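Local coordinates for protein geranyltranstransferase (Enterococcus faecalis, PDB 3P8L) that probably catalyses the magnesium-dependent condensation of isopentenyl diphosphate with geranyl diphosphate to give farnesyl diphosphate and diphosphate, at residues A[11-16]-A[54-59]; A[20-25]-A[45-50]; A[27-32]-A[122-127]; A[74-79]-A[135-140]. One frame throughout, in Å; residues are numbered along the deposited sequence. Where two conformers were deposited one is given.

Interaction 1. Residues A[11-16]-A[54-59]; sequences TNFSQQ and RPLLVL
Phe13 and Ser14, in the first turn of helix 13-31, meet Leu56 and Leu59, two residues on the near side of helix 53-64. The phenyl ring does not lie flat on its partners. It works with its edge: CZ of Phe13 comes 3.6 Å from the backbone O of Leu59, and that oxygen sits near the ring plane, so a C-H bond rather than the pi cloud faces the carbonyl. Further round the same rim, Phe13 CE2 is 4.3 Å from Leu59 CB, and Phe13 CD2 is equally distant, at 4.3 Å, from Leu56 CD1. The ring is carried there by a first torsion of 177°, which sets CG trans to the backbone nitrogen and sends the phenyl group across the gap between the helices. Such helix-against-helix packing is the basis of the all-alpha isoprenoid synthase fold, and here the start of the N-terminal helix is laid on the third helix of the chain. His17 and His291 both bring their rings up to the phenyl group, while Thr60 and Ala63 extend the wall that Leu59 begins. Leu56 has a different job. Its CA-CB bond does not point at the partner helix, yet with chi1 at -172° and chi2 at 55° the isobutyl fork reaches Ser14. CD1 of Leu56 touches the methylene carbon CB of Ser14, rather than its hydroxyl, at 3.6 Å, and Leu56 CD2 follows at 4.1 Å from the same Ser14 CB.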
loop_
_atom_site.group_PDB
_atom_site.type_symbol
_atom_site.label_atom_id
_atom_site.label_comp_id
_atom_site.label_asym_id
_atom_site.label_seq_id
_atom_site.Cartn_x
_atom_site.Cartn_y
_atom_site.Cartn_z
ATOM N N THR A 11 -14.090 -31.502 -4.775
ATOM C CA THR A 11 -14.224 -31.636 -6.220
ATOM C C THR A 11 -14.450 -30.278 -6.869
ATOM O O THR A 11 -15.489 -29.636 -6.668
ATOM C CB THR A 11 -15.394 -32.578 -6.590
ATOM O OG1 THR A 11 -15.257 -33.815 -5.878
ATOM C CG2 THR A 11 -15.427 -32.850 -8.077
ATOM N N ASN A 12 -13.453 -29.852 -7.639
ATOM C CA ASN A 12 -13.504 -28.606 -8.362
ATOM C C ASN A 12 -13.723 -27.389 -7.450
ATOM O O ASN A 12 -14.438 -26.447 -7.799
ATOM C CB ASN A 12 -14.517 -28.679 -9.515
ATOM C CG ASN A 12 -14.106 -29.679 -10.593
ATOM O OD1 ASN A 12 -14.732 -30.720 -10.755
ATOM N ND2 ASN A 12 -13.038 -29.366 -11.323
ATOM N N PHE A 13 -13.097 -27.443 -6.279
ATOM C CA PHE A 13 -13.223 -26.409 -5.281
ATOM C C PHE A 13 -12.632 -25.103 -5.801
ATOM O O PHE A 13 -13.269 -24.056 -5.700
ATOM C CB PHE A 13 -12.565 -26.838 -3.960
ATOM C CG PHE A 13 -12.597 -25.767 -2.893
ATOM C CD1 PHE A 13 -13.688 -25.658 -2.043
ATOM C CD2 PHE A 13 -11.548 -24.843 -2.756
ATOM C CE1 PHE A 13 -13.733 -24.671 -1.063
ATOM C CE2 PHE A 13 -11.593 -23.853 -1.761
ATOM C CZ PHE A 13 -12.683 -23.761 -0.931
ATOM N N SER A 14 -11.429 -25.166 -6.381
ATOM C CA SER A 14 -10.775 -23.950 -6.852
ATOM C C SER A 14 -11.528 -23.300 -8.019
ATOM O O SER A 14 -11.655 -22.087 -8.061
ATOM C CB SER A 14 -9.292 -24.181 -7.207
ATOM O OG SER A 14 -9.160 -24.926 -8.374
ATOM N N GLN A 15 -12.068 -24.095 -8.936
ATOM C CA GLN A 15 -12.810 -23.507 -10.059
ATOM C C GLN A 15 -14.204 -22.989 -9.686
ATOM O O GLN A 15 -14.789 -22.185 -10.402
ATOM C CB GLN A 15 -12.764 -24.348 -11.360
ATOM C CG GLN A 15 -12.667 -25.838 -11.269
ATOM C CD GLN A 15 -11.321 -26.393 -10.834
ATOM O OE1 GLN A 15 -11.221 -26.971 -9.763
ATOM N NE2 GLN A 15 -10.304 -26.245 -11.657
ATOM N N GLN A 16 -14.718 -23.438 -8.547
ATOM C CA GLN A 16 -15.962 -22.892 -7.998
ATOM C C GLN A 16 -15.726 -21.510 -7.382
ATOM O O GLN A 16 -16.540 -20.589 -7.512
ATOM C CB GLN A 16 -16.546 -23.862 -6.955
ATOM C CG GLN A 16 -17.780 -23.324 -6.232
ATOM C CD GLN A 16 -18.594 -24.391 -5.519
ATOM O OE1 GLN A 16 -18.323 -25.580 -5.647
ATOM N NE2 GLN A 16 -19.624 -23.961 -4.794
ATOM N N ARG A 54 -2.365 -17.788 -3.376
ATOM C CA ARG A 54 -2.629 -17.076 -2.128
ATOM C C ARG A 54 -4.126 -16.934 -1.743
ATOM O O ARG A 54 -4.504 -17.302 -0.619
ATOM C CB ARG A 54 -1.846 -15.757 -2.065
ATOM C CG ARG A 54 -0.328 -15.983 -1.950
ATOM C CD ARG A 54 0.522 -14.849 -2.579
ATOM N NE ARG A 54 1.917 -15.266 -2.648
ATOM C CZ ARG A 54 2.436 -16.054 -3.588
ATOM N NH1 ARG A 54 1.702 -16.483 -4.617
ATOM N NH2 ARG A 54 3.719 -16.395 -3.514
ATOM N N PRO A 55 -4.967 -16.406 -2.654
ATOM C CA PRO A 55 -6.411 -16.435 -2.389
ATOM C C PRO A 55 -6.965 -17.859 -2.252
ATOM O O PRO A 55 -7.875 -18.076 -1.448
ATOM C CB PRO A 55 -7.017 -15.737 -3.621
ATOM C CG PRO A 55 -5.985 -15.777 -4.676
ATOM C CD PRO A 55 -4.673 -15.705 -3.924
ATOM N N LEU A 56 -6.413 -18.810 -3.007
ATOM C CA LEU A 56 -6.786 -20.214 -2.869
ATOM C C LEU A 56 -6.539 -20.716 -1.449
ATOM O O LEU A 56 -7.416 -21.347 -0.869
ATOM C CB LEU A 56 -6.121 -21.127 -3.919
ATOM C CG LEU A 56 -6.615 -22.587 -3.944
ATOM C CD1 LEU A 56 -8.143 -22.608 -4.125
ATOM C CD2 LEU A 56 -5.927 -23.463 -4.999
ATOM N N LEU A 57 -5.390 -20.368 -0.869
ATOM C CA LEU A 57 -5.096 -20.712 0.536
ATOM C C LEU A 57 -6.084 -20.120 1.542
ATOM O O LEU A 57 -6.562 -20.842 2.424
ATOM C CB LEU A 57 -3.665 -20.321 0.900
ATOM C CG LEU A 57 -2.572 -21.243 0.358
ATOM C CD1 LEU A 57 -1.225 -20.548 0.519
ATOM C CD2 LEU A 57 -2.587 -22.602 1.064
ATOM N N VAL A 58 -6.409 -18.830 1.386
ATOM C CA VAL A 58 -7.406 -18.163 2.227
ATOM C C VAL A 58 -8.712 -18.967 2.251
ATOM O O VAL A 58 -9.199 -19.333 3.320
ATOM C CB VAL A 58 -7.714 -16.708 1.773
ATOM C CG1 VAL A 58 -8.814 -16.096 2.631
ATOM C CG2 VAL A 58 -6.478 -15.817 1.854
ATOM N N LEU A 59 -9.239 -19.247 1.066
ATOM C CA LEU A 59 -10.542 -19.888 0.900
ATOM C C LEU A 59 -10.551 -21.367 1.309
ATOM O O LEU A 59 -11.523 -21.853 1.910
ATOM C CB LEU A 59 -11.036 -19.717 -0.535
ATOM C CG LEU A 59 -11.252 -18.254 -0.958
ATOM C CD1 LEU A 59 -11.843 -18.232 -2.326
ATOM C CD2 LEU A 59 -12.145 -17.450 0.006
#

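Interaction 2. Residues A[20-25]-A[45-50]; sequences LVEKVM and SIHAGG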
loop_
_atom_site.group_PDB
_atom_site.type_symbol
_atom_site.label_atom_id
_atom_site.label_comp_id
_atom_site.label_asym_id
_atom_site.label_seq_id
_atom_site.Cartn_x
_atom_site.Cartn_y
_atom_site.Cartn_z
ATOM N N LEU A 20 -14.761 -16.020 -8.380
ATOM C CA LEU A 20 -15.403 -14.982 -7.583
ATOM C C LEU A 20 -14.350 -14.030 -6.999
ATOM O O LEU A 20 -14.626 -12.850 -6.777
ATOM C CB LEU A 20 -16.247 -15.605 -6.458
ATOM C CG LEU A 20 -17.218 -16.699 -6.939
ATOM C CD1 LEU A 20 -18.008 -17.294 -5.805
ATOM C CD2 LEU A 20 -18.158 -16.089 -7.899
ATOM N N VAL A 21 -13.153 -14.551 -6.735
ATOM C CA VAL A 21 -12.061 -13.707 -6.279
ATOM C C VAL A 21 -11.647 -12.780 -7.431
ATOM O O VAL A 21 -11.514 -11.565 -7.231
ATOM C CB VAL A 21 -10.875 -14.533 -5.769
ATOM C CG1 VAL A 21 -9.766 -13.620 -5.235
ATOM C CG2 VAL A 21 -11.339 -15.495 -4.662
ATOM N N GLU A 22 -11.483 -13.350 -8.632
ATOM C CA GLU A 22 -11.156 -12.542 -9.810
ATOM C C GLU A 22 -12.229 -11.464 -10.047
ATOM O O GLU A 22 -11.907 -10.304 -10.290
ATOM C CB GLU A 22 -10.962 -13.421 -11.054
ATOM C CG GLU A 22 -10.692 -12.621 -12.316
ATOM C CD GLU A 22 -9.938 -13.391 -13.383
ATOM O OE1 GLU A 22 -10.440 -13.438 -14.526
ATOM O OE2 GLU A 22 -8.844 -13.924 -13.088
ATOM N N LYS A 23 -13.496 -11.839 -9.928
ATOM C CA LYS A 23 -14.598 -10.875 -10.069
ATOM C C LYS A 23 -14.507 -9.695 -9.076
ATOM O O LYS A 23 -14.639 -8.543 -9.476
ATOM C CB LYS A 23 -15.965 -11.581 -9.956
ATOM C CG LYS A 23 -17.143 -10.706 -10.366
ATOM C CD LYS A 23 -18.480 -11.313 -9.954
ATOM C CE LYS A 23 -19.636 -10.659 -10.699
ATOM N NZ LYS A 23 -19.648 -9.165 -10.588
ATOM N N VAL A 24 -14.272 -9.978 -7.792
ATOM C CA VAL A 24 -14.079 -8.899 -6.803
ATOM C C VAL A 24 -12.933 -7.950 -7.227
ATOM O O VAL A 24 -13.096 -6.723 -7.223
ATOM C CB VAL A 24 -13.890 -9.451 -5.370
ATOM C CG1 VAL A 24 -13.451 -8.345 -4.397
ATOM C CG2 VAL A 24 -15.224 -10.109 -4.871
ATOM N N MET A 25 -11.817 -8.540 -7.655
ATOM C CA MET A 25 -10.617 -7.790 -8.053
ATOM C C MET A 25 -10.939 -6.900 -9.244
ATOM O O MET A 25 -10.717 -5.686 -9.195
ATOM C CB MET A 25 -9.479 -8.735 -8.434
ATOM C CG MET A 25 -8.813 -9.463 -7.282
ATOM S SD MET A 25 -7.508 -10.571 -7.852
ATOM C CE MET A 25 -6.253 -9.411 -8.103
ATOM N N SER A 45 -2.518 -7.050 -15.916
ATOM C CA SER A 45 -1.713 -7.935 -15.090
ATOM C C SER A 45 -2.553 -8.908 -14.264
ATOM O O SER A 45 -2.098 -10.006 -13.969
ATOM C CB SER A 45 -0.805 -7.131 -14.173
ATOM O OG SER A 45 0.223 -6.493 -14.910
ATOM N N ILE A 46 -3.765 -8.497 -13.898
ATOM C CA ILE A 46 -4.738 -9.408 -13.281
ATOM C C ILE A 46 -5.197 -10.496 -14.273
ATOM O O ILE A 46 -5.124 -11.702 -13.965
ATOM C CB ILE A 46 -5.955 -8.626 -12.700
ATOM C CG1 ILE A 46 -5.532 -7.807 -11.490
ATOM C CG2 ILE A 46 -7.096 -9.568 -12.291
ATOM C CD1 ILE A 46 -6.474 -6.676 -11.219
ATOM N N HIS A 47 -5.607 -10.095 -15.463
ATOM C CA HIS A 47 -6.137 -10.994 -16.482
ATOM C C HIS A 47 -5.121 -11.916 -17.133
ATOM O O HIS A 47 -5.475 -12.845 -17.805
ATOM C CB HIS A 47 -6.797 -10.214 -17.589
ATOM C CG HIS A 47 -8.130 -9.658 -17.234
ATOM N ND1 HIS A 47 -9.072 -10.365 -16.530
ATOM C CD2 HIS A 47 -8.688 -8.463 -17.512
ATOM C CE1 HIS A 47 -10.146 -9.623 -16.377
ATOM N NE2 HIS A 47 -9.939 -8.465 -16.967
ATOM N N ALA A 48 -3.859 -11.645 -16.944
ATOM C CA ALA A 48 -2.806 -12.526 -17.450
ATOM C C ALA A 48 -2.802 -13.858 -16.670
ATOM O O ALA A 48 -2.152 -14.833 -17.066
ATOM C CB ALA A 48 -1.444 -11.828 -17.369
ATOM N N GLY A 49 -3.548 -13.873 -15.567
ATOM C CA GLY A 49 -3.781 -15.069 -14.780
ATOM C C GLY A 49 -2.606 -15.416 -13.887
ATOM O O GLY A 49 -1.674 -14.637 -13.732
ATOM N N GLY A 50 -2.669 -16.605 -13.303
ATOM C CA GLY A 50 -1.642 -17.101 -12.395
ATOM C C GLY A 50 -2.270 -18.277 -11.684
ATOM O O GLY A 50 -3.440 -18.590 -11.921
#
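Met25 and Ile46 form the close-packed half of this contact between helix 13-31 and the end of helix 36-47, two neighbouring members of the all-alpha isoprenoid synthase bundle. The methionine runs straight out to its sulfur and then bends (chi3 79°), laying its terminal methyl against the isoleucine: Met25 CE is 3.8 Å from Ile46 CG1 and 4.2 Å from Ile46 CD1. Ala78 backs the methionine, and Leu124 backs the isoleucine, so helices 71-92 and 114-133 also pack against this side. The outer half is looser and polar. Glu22, extended from its helix, brings OE1 to the edge of the His47 imidazole, in the ring plane, but stops 3.9 Å from His47 ND1, too far for a hydrogen bond; any long-range attraction would depend on the histidine being protonated. Carboxylate and ring are turned 74° apart, and the histidine is exposed. The stronger partner of Glu22 is Arg52, whose NH2 forms a salt bridge with OE2. Arg52 closes the Gly-Gly-Lys-Arg sequence that begins at Gly49, a sequence that in relatives helps to bind isopentenyl diphosphate. Its NH2 also donates to the backbone O of Ile46, an oxygen that accepts Gly49 N at 3.1 Å.

Interaction 3. Residues A[27-32]-A[122-127]; sequences DFIAEY and DGLLTG
With CG trans to the backbone nitrogen (chi1 -171°), the Phe28 ring swings out from the last turns of helix 13-31 to the backbone of Gly127, while its neighbour Ile29, chi1 -87° and chi2 90° in one of two deposited conformers, turns its delta methyl to Leu124. Phe28 CE1 lies 3.5 Å from Gly127 O and 4.2 Å from Gly127 CA, a close approach of ring carbon to main-chain carbonyl oxygen. In the conformer given, Ile29 CD1 rests 3.9 Å from Leu124 CD2, the two side chains running at about a right angle. Tyr32 CB lies over one face of the Phe28 ring, 4.1 Å above its plane and toward the rim, while Phe28 CE2 stands 3.6 Å above the Tyr32 ring. The arrangement joins the first helix of the isoprenoid synthase fold to helix 114-133, a helix that also reaches the second subunit. There Asp122 OD2 is hydrogen-bonded to His90 ND1 of the second subunit, and Leu125 packs on Thr126 of that subunit. Within the helix the Thr126 hydroxyl folds back on its own turn: Thr126 OG1 donates to Asp122 O (2.9 Å) and approaches from the face opposite to that used by Thr126 N.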
loop_
_atom_site.group_PDB
_atom_site.type_symbol
_atom_site.label_atom_id
_atom_site.label_comp_id
_atom_site.label_asym_id
_atom_site.label_seq_id
_atom_site.Cartn_x
_atom_site.Cartn_y
_atom_site.Cartn_z
ATOM N N ASP A 27 -13.907 -5.990 -10.603
ATOM C CA ASP A 27 -14.942 -4.996 -10.313
ATOM C C ASP A 27 -14.354 -3.870 -9.505
ATOM O O ASP A 27 -14.667 -2.733 -9.781
ATOM C CB ASP A 27 -16.123 -5.560 -9.503
ATOM C CG ASP A 27 -16.975 -6.548 -10.298
ATOM O OD1 ASP A 27 -16.800 -6.662 -11.513
ATOM O OD2 ASP A 27 -17.825 -7.231 -9.699
ATOM N N PHE A 28 -13.524 -4.198 -8.503
ATOM C CA PHE A 28 -12.921 -3.175 -7.662
ATOM C C PHE A 28 -12.028 -2.236 -8.461
ATOM O O PHE A 28 -12.108 -1.026 -8.271
ATOM C CB PHE A 28 -12.146 -3.736 -6.451
ATOM C CG PHE A 28 -11.722 -2.676 -5.502
ATOM C CD1 PHE A 28 -10.412 -2.202 -5.494
ATOM C CD2 PHE A 28 -12.651 -2.089 -4.661
ATOM C CE1 PHE A 28 -10.037 -1.182 -4.646
ATOM C CE2 PHE A 28 -12.281 -1.060 -3.794
ATOM C CZ PHE A 28 -10.970 -0.609 -3.792
ATOM N N ILE A 29 -11.220 -2.791 -9.360
ATOM C CA ILE A 29 -10.319 -1.976 -10.182
ATOM C C ILE A 29 -11.115 -1.116 -11.175
ATOM O O ILE A 29 -10.846 0.071 -11.324
ATOM C CB ILE A 29 -9.224 -2.827 -10.889
ATOM C CG1 ILE A 29 -8.014 -3.006 -9.978
ATOM C CG2 ILE A 29 -8.701 -2.146 -12.143
ATOM C CD1 ILE A 29 -8.061 -4.210 -9.098
ATOM N N ALA A 30 -12.120 -1.705 -11.823
ATOM C CA ALA A 30 -12.942 -0.978 -12.806
ATOM C C ALA A 30 -13.740 0.156 -12.162
ATOM O O ALA A 30 -13.877 1.223 -12.738
ATOM C CB ALA A 30 -13.882 -1.945 -13.543
ATOM N N GLU A 31 -14.230 -0.069 -10.948
ATOM C CA GLU A 31 -15.085 0.909 -10.301
ATOM C C GLU A 31 -14.329 1.987 -9.499
ATOM O O GLU A 31 -14.798 3.101 -9.412
ATOM C CB GLU A 31 -16.138 0.211 -9.437
ATOM C CG GLU A 31 -17.193 -0.574 -10.260
ATOM C CD GLU A 31 -17.910 -1.687 -9.466
ATOM O OE1 GLU A 31 -18.008 -1.596 -8.221
ATOM O OE2 GLU A 31 -18.383 -2.659 -10.096
ATOM N N TYR A 32 -13.168 1.667 -8.926
ATOM C CA TYR A 32 -12.473 2.618 -8.049
ATOM C C TYR A 32 -11.171 3.135 -8.672
ATOM O O TYR A 32 -10.211 3.437 -7.965
ATOM C CB TYR A 32 -12.184 1.992 -6.682
ATOM C CG TYR A 32 -13.390 1.830 -5.770
ATOM C CD1 TYR A 32 -14.388 0.874 -6.039
ATOM C CD2 TYR A 32 -13.525 2.620 -4.625
ATOM C CE1 TYR A 32 -15.487 0.734 -5.211
ATOM C CE2 TYR A 32 -14.631 2.489 -3.787
ATOM C CZ TYR A 32 -15.600 1.546 -4.081
ATOM O OH TYR A 32 -16.676 1.409 -3.241
ATOM N N ASP A 122 1.871 0.526 -7.740
ATOM C CA ASP A 122 1.496 1.435 -6.654
ATOM C C ASP A 122 -0.020 1.457 -6.421
ATOM O O ASP A 122 -0.453 1.525 -5.289
ATOM C CB ASP A 122 1.967 2.865 -6.923
ATOM C CG ASP A 122 3.479 3.004 -6.912
ATOM O OD1 ASP A 122 4.191 2.060 -6.493
ATOM O OD2 ASP A 122 3.953 4.086 -7.305
ATOM N N GLY A 123 -0.776 1.393 -7.510
ATOM C CA GLY A 123 -2.216 1.459 -7.491
ATOM C C GLY A 123 -2.817 0.159 -6.966
ATOM O O GLY A 123 -3.783 0.174 -6.192
ATOM N N LEU A 124 -2.212 -0.962 -7.347
ATOM C CA LEU A 124 -2.634 -2.240 -6.851
ATOM C C LEU A 124 -2.321 -2.427 -5.368
ATOM O O LEU A 124 -3.163 -2.955 -4.640
ATOM C CB LEU A 124 -2.084 -3.386 -7.703
ATOM C CG LEU A 124 -2.889 -3.638 -8.998
ATOM C CD1 LEU A 124 -2.018 -4.428 -9.941
ATOM C CD2 LEU A 124 -4.209 -4.376 -8.734
ATOM N N LEU A 125 -1.109 -2.032 -4.948
ATOM C CA LEU A 125 -0.726 -1.982 -3.535
ATOM C C LEU A 125 -1.724 -1.152 -2.696
ATOM O O LEU A 125 -2.255 -1.662 -1.706
ATOM C CB LEU A 125 0.713 -1.463 -3.341
ATOM C CG LEU A 125 1.249 -1.237 -1.910
ATOM C CD1 LEU A 125 1.016 -2.432 -1.004
ATOM C CD2 LEU A 125 2.759 -0.967 -1.937
ATOM N N THR A 126 -1.984 0.099 -3.091
ATOM C CA THR A 126 -2.912 0.968 -2.357
ATOM C C THR A 126 -4.334 0.396 -2.417
ATOM O O THR A 126 -5.089 0.425 -1.420
ATOM C CB THR A 126 -2.918 2.423 -2.913
ATOM O OG1 THR A 126 -1.572 2.891 -3.050
ATOM C CG2 THR A 126 -3.651 3.371 -1.968
ATOM N N GLY A 127 -4.674 -0.152 -3.579
ATOM C CA GLY A 127 -5.972 -0.786 -3.828
ATOM C C GLY A 127 -6.270 -1.958 -2.916
ATOM O O GLY A 127 -7.391 -2.135 -2.481
#

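Interaction 4. Residues A[74-79]-A[135-140]; sequences YQVAAS and SQLGLS
Helix 71-92 passes the loop that follows helix 114-133 closely enough to bring Gln75 CA and Ser135 CA within 6.2 Å of each other. Gln75 bridges the gap by its amide. The first torsion (chi1 -71°) puts CG on the side away from the carbonyl carbon, the chain then runs extended, and OE1 accepts the backbone N of Gln136 over 2.8 Å. The bond is nearly straight, 162° at the hydrogen, although the donor is tilted 21° out of the amide carbonyl plane. A side chain of the helix therefore satisfies a main-chain N-H of the loop at a point where the loop has no regular structure of its own. The same oxygen is hemmed in by carbon: Ser135 CB is 3.3 Å from Gln75 OE1, and Gln136 CB is 3.6 Å from it. Nearer the helix backbone, Gln75 CB lies 3.9 Å from Ser135 CB. The serine hydroxyl takes no part in this, since OG is hydrogen-bonded to Leu132 O, while Ser135 O accepts from Lys142 NZ.

One residue further along each segment the contact turns apolar. Val76 CG2 meets Leu137 CD1 at 4.0 Å, the two side chains crossing at about a right angle, and Leu145 packs against both. Leu137 thus fills the corner between helices 71-92 and 139-153, just ahead of Gly138, the N-cap residue of the latter. The connection between helices 114-133 and 139-153 is in this way held against helix 71-92, within the all-alpha bundle of the isoprenoid synthase fold.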
loop_
_atom_site.group_PDB
_atom_site.type_symbol
_atom_site.label_atom_id
_atom_site.label_comp_id
_atom_site.label_asym_id
_atom_site.label_seq_id
_atom_site.Cartn_x
_atom_site.Cartn_y
_atom_site.Cartn_z
ATOM N N TYR A 74 -14.067 -13.562 0.065
ATOM C CA TYR A 74 -13.624 -13.252 -1.290
ATOM C C TYR A 74 -12.911 -11.915 -1.365
ATOM O O TYR A 74 -11.955 -11.785 -2.125
ATOM C CB TYR A 74 -14.777 -13.283 -2.296
ATOM C CG TYR A 74 -15.451 -14.640 -2.398
ATOM C CD1 TYR A 74 -14.789 -15.725 -2.961
ATOM C CD2 TYR A 74 -16.758 -14.833 -1.922
ATOM C CE1 TYR A 74 -15.399 -16.982 -3.051
ATOM C CE2 TYR A 74 -17.380 -16.085 -1.997
ATOM C CZ TYR A 74 -16.688 -17.148 -2.559
ATOM O OH TYR A 74 -17.284 -18.367 -2.663
ATOM N N GLN A 75 -13.381 -10.942 -0.582
ATOM C CA GLN A 75 -12.756 -9.634 -0.482
ATOM C C GLN A 75 -11.345 -9.704 0.086
ATOM O O GLN A 75 -10.432 -9.087 -0.480
ATOM C CB GLN A 75 -13.639 -8.648 0.295
ATOM C CG GLN A 75 -14.874 -8.250 -0.515
ATOM C CD GLN A 75 -15.860 -7.408 0.259
ATOM O OE1 GLN A 75 -16.055 -7.606 1.454
ATOM N NE2 GLN A 75 -16.486 -6.459 -0.422
ATOM N N VAL A 76 -11.165 -10.455 1.181
ATOM C CA VAL A 76 -9.842 -10.688 1.767
ATOM C C VAL A 76 -8.916 -11.417 0.786
ATOM O O VAL A 76 -7.742 -11.057 0.662
ATOM C CB VAL A 76 -9.915 -11.443 3.131
ATOM C CG1 VAL A 76 -8.519 -11.828 3.665
ATOM C CG2 VAL A 76 -10.607 -10.574 4.191
ATOM N N ALA A 77 -9.451 -12.441 0.107
ATOM C CA ALA A 77 -8.700 -13.214 -0.870
ATOM C C ALA A 77 -8.226 -12.302 -2.023
ATOM O O ALA A 77 -7.089 -12.393 -2.442
ATOM C CB ALA A 77 -9.525 -14.408 -1.408
ATOM N N ALA A 78 -9.104 -11.403 -2.458
ATOM C CA ALA A 78 -8.843 -10.471 -3.546
ATOM C C ALA A 78 -7.777 -9.423 -3.193
ATOM O O ALA A 78 -6.880 -9.149 -4.009
ATOM C CB ALA A 78 -10.160 -9.820 -3.984
ATOM N N SER A 79 -7.870 -8.877 -1.978
ATOM C CA SER A 79 -6.881 -7.930 -1.452
ATOM C C SER A 79 -5.477 -8.546 -1.435
ATOM O O SER A 79 -4.506 -7.924 -1.893
ATOM C CB SER A 79 -7.272 -7.466 -0.046
ATOM O OG SER A 79 -8.370 -6.574 -0.093
ATOM N N SER A 135 -14.243 -3.529 2.978
ATOM C CA SER A 135 -14.807 -4.881 2.926
ATOM C C SER A 135 -15.930 -5.128 3.942
ATOM O O SER A 135 -16.161 -4.326 4.841
ATOM C CB SER A 135 -13.704 -5.931 3.102
ATOM O OG SER A 135 -13.171 -5.909 4.410
ATOM N N GLN A 136 -16.608 -6.262 3.801
ATOM C CA GLN A 136 -17.725 -6.626 4.672
ATOM C C GLN A 136 -17.317 -7.095 6.076
ATOM O O GLN A 136 -18.158 -7.574 6.825
ATOM C CB GLN A 136 -18.549 -7.724 3.998
ATOM C CG GLN A 136 -20.025 -7.445 3.958
ATOM C CD GLN A 136 -20.429 -6.784 2.675
ATOM O OE1 GLN A 136 -21.004 -7.422 1.794
ATOM N NE2 GLN A 136 -20.125 -5.496 2.548
ATOM N N LEU A 137 -16.035 -6.979 6.422
ATOM C CA LEU A 137 -15.542 -7.353 7.751
ATOM C C LEU A 137 -16.025 -6.388 8.817
ATOM O O LEU A 137 -16.167 -5.191 8.552
ATOM C CB LEU A 137 -14.013 -7.339 7.780
ATOM C CG LEU A 137 -13.250 -8.388 6.979
ATOM C CD1 LEU A 137 -11.766 -8.133 7.097
ATOM C CD2 LEU A 137 -13.617 -9.771 7.491
ATOM N N GLY A 138 -16.237 -6.908 10.025
ATOM C CA GLY A 138 -16.523 -6.064 11.183
ATOM C C GLY A 138 -15.271 -5.341 11.647
ATOM O O GLY A 138 -14.156 -5.758 11.330
ATOM N N LEU A 139 -15.461 -4.287 12.438
ATOM C CA LEU A 139 -14.416 -3.306 12.732
ATOM C C LEU A 139 -13.107 -3.854 13.277
ATOM O O LEU A 139 -12.032 -3.461 12.805
ATOM C CB LEU A 139 -14.946 -2.181 13.637
ATOM C CG LEU A 139 -15.959 -1.187 13.053
ATOM C CD1 LEU A 139 -16.599 -0.356 14.180
ATOM C CD2 LEU A 139 -15.318 -0.253 12.032
ATOM N N SER A 140 -13.179 -4.765 14.242
ATOM C CA SER A 140 -11.954 -5.268 14.873
ATOM C C SER A 140 -11.208 -6.283 14.011
ATOM O O SER A 140 -9.973 -6.344 14.049
ATOM C CB SER A 140 -12.250 -5.869 16.247
ATOM O OG SER A 140 -13.132 -6.966 16.120
#

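Interactions 1, 2 and 3 are strung along helix 13-31, which meets a different helix in each, and neighbouring contacts share packing. Val21 CG2 reaches Leu59 CD1 at 3.6 Å, joining interaction 2 to interaction 1, and Ile46 CD1 meets Leu124 CD2 at 4.1 Å, joining it to interaction 3. Interaction 4 is tied in through helix 71-92, whose Ala78 CB lies 3.6 Å from Val24 CG1. The centres of interactions 1 and 3 are 22 Å apart. Segment 45-50 of interaction 2 runs into the motif that in relatives helps to bind isopentenyl diphosphate, while helix 71-92 ends in the first aspartate-rich motif, which in relatives binds magnesium.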